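PDB 3RE9: sortase-like protein from Streptococcus suis, which is a class C sortase, a transpeptidase that probably joins pilin subunits covalently during assembly of surface pili. Local coordinates for residues D104-V108 with R164-R168. Residues are numbered along the deposited sequence; the frame is centred on the assembly and turned at random.
Sequences DLTKV and RLLVR
L105 and V167 lie alongside each other and run in opposite directions, with CG of L105 3.8 Å from CG2 of V167 and the CD2 branch of the leucine also close to that methyl. The other valine branch, V167 CG1, turns to V108, whose CG1 it meets at 3.8 Å. On both valines CG1 stands anti to the backbone N (chi1 178° in V108, -169° in V167), which brings the two methyls into contact where the side chains cross at a slant. Two residues earlier on the strand, L165 reaches out along an extended first torsion (chi1 176°) and sets CD2 against the backbone of the short 3-10 turn, 3.8 Å from C of L105. T106 points its CB away from the strand, yet its CG2 methyl still reaches CD2 of L165 at 3.6 Å, the two side chains crossing at about a right angle, while OG1 makes a weak hydrogen bond to O of T103. The turn is held by backbone bonds from N of K107 to O of D104 and from N of V108 to O of L105, and on its outer side NZ of K107 forms a salt bridge with OD1 of D104, whose exact geometry is doubtful. R100 forms a second salt bridge to that carboxylate. Strand 163-172 is itself fixed between strands 148-156 and 122-133; I130 of the latter packs on L165 and V167, and V127 on V108. The contact thus seats the loop between strands 86-91 and 113-117 on one face of the sortase beta-barrel. The side-chain contacts between the segments are all carbon to carbon, with L165 CD2 also resting on the peptide backbone, so the grip depends on shape and burial of methyls, while the D104-K107 pair lies on the side of the turn away from the strand.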
# COMPACT_ATOMS: atom_id res chain seq x y z
N ASP A 104 -10.01 -13.24 0.23
CA ASP A 104 -11.22 -12.92 -0.51
C ASP A 104 -11.03 -11.74 -1.46
O ASP A 104 -12.01 -11.15 -1.91
CB ASP A 104 -12.40 -12.70 0.45
CG ASP A 104 -12.93 -14.00 1.07
OD1 ASP A 104 -12.86 -15.09 0.44
OD2 ASP A 104 -13.44 -13.94 2.21
N LEU A 105 -9.78 -11.39 -1.76
CA LEU A 105 -9.42 -10.32 -2.68
C LEU A 105 -9.76 -10.67 -4.11
O LEU A 105 -9.93 -9.78 -4.96
CB LEU A 105 -7.93 -10.05 -2.59
CG LEU A 105 -7.44 -8.63 -2.86
CD1 LEU A 105 -8.06 -7.61 -1.87
CD2 LEU A 105 -5.89 -8.63 -2.78
N THR A 106 -9.80 -11.97 -4.38
CA THR A 106 -10.28 -12.52 -5.64
C THR A 106 -11.75 -12.15 -5.90
O THR A 106 -12.19 -12.15 -7.04
CB THR A 106 -10.07 -14.06 -5.71
OG1 THR A 106 -10.48 -14.67 -4.48
CG2 THR A 106 -8.63 -14.40 -5.96
N LYS A 107 -12.49 -11.81 -4.86
CA LYS A 107 -13.88 -11.40 -4.98
C LYS A 107 -14.07 -9.90 -5.20
O LYS A 107 -15.20 -9.43 -5.37
CB LYS A 107 -14.66 -11.84 -3.74
CG LYS A 107 -14.66 -13.37 -3.47
CD LYS A 107 -15.33 -13.70 -2.12
CE LYS A 107 -15.17 -15.20 -1.76
NZ LYS A 107 -13.73 -15.79 -1.85
N VAL A 108 -12.98 -9.13 -5.19
CA VAL A 108 -13.08 -7.68 -5.42
C VAL A 108 -13.30 -7.40 -6.91
O VAL A 108 -12.69 -8.03 -7.76
CB VAL A 108 -11.83 -6.93 -4.89
CG1 VAL A 108 -11.94 -5.45 -5.18
CG2 VAL A 108 -11.67 -7.15 -3.40
N ARG A 164 0.71 -13.47 -8.66
CA ARG A 164 0.23 -12.47 -7.70
C ARG A 164 -1.04 -11.84 -8.25
O ARG A 164 -1.18 -11.68 -9.46
CB ARG A 164 1.25 -11.36 -7.47
CG ARG A 164 2.59 -11.83 -6.96
CD ARG A 164 2.49 -12.38 -5.54
NE ARG A 164 3.74 -12.99 -5.06
CZ ARG A 164 4.11 -14.25 -5.29
NH1 ARG A 164 3.32 -15.06 -6.00
NH2 ARG A 164 5.27 -14.69 -4.82
N LEU A 165 -1.96 -11.49 -7.34
CA LEU A 165 -3.14 -10.73 -7.68
C LEU A 165 -2.93 -9.24 -7.32
O LEU A 165 -2.72 -8.92 -6.16
CB LEU A 165 -4.34 -11.30 -6.92
CG LEU A 165 -5.69 -10.62 -7.02
CD1 LEU A 165 -6.15 -10.58 -8.47
CD2 LEU A 165 -6.64 -11.40 -6.19
N LEU A 166 -3.01 -8.36 -8.33
CA LEU A 166 -2.81 -6.92 -8.17
C LEU A 166 -4.11 -6.18 -8.36
O LEU A 166 -4.55 -5.95 -9.50
CB LEU A 166 -1.79 -6.37 -9.20
CG LEU A 166 -0.47 -7.04 -9.53
CD1 LEU A 166 0.45 -6.04 -10.16
CD2 LEU A 166 0.17 -7.59 -8.29
N VAL A 167 -4.72 -5.80 -7.24
CA VAL A 167 -5.97 -5.06 -7.24
C VAL A 167 -5.72 -3.57 -7.00
O VAL A 167 -5.36 -3.19 -5.89
CB VAL A 167 -6.94 -5.63 -6.19
CG1 VAL A 167 -8.31 -5.05 -6.36
CG2 VAL A 167 -6.98 -7.14 -6.32
N ARG A 168 -5.92 -2.74 -8.03
CA ARG A 168 -5.53 -1.33 -8.01
C ARG A 168 -6.70 -0.36 -8.01
O ARG A 168 -7.62 -0.52 -8.78
CB ARG A 168 -4.65 -1.03 -9.22
CG ARG A 168 -4.06 0.40 -9.17
CD ARG A 168 -3.45 0.81 -10.48
NE ARG A 168 -4.45 1.02 -11.52
CZ ARG A 168 -4.16 1.49 -12.73
NH1 ARG A 168 -2.90 1.78 -13.03
NH2 ARG A 168 -5.09 1.64 -13.65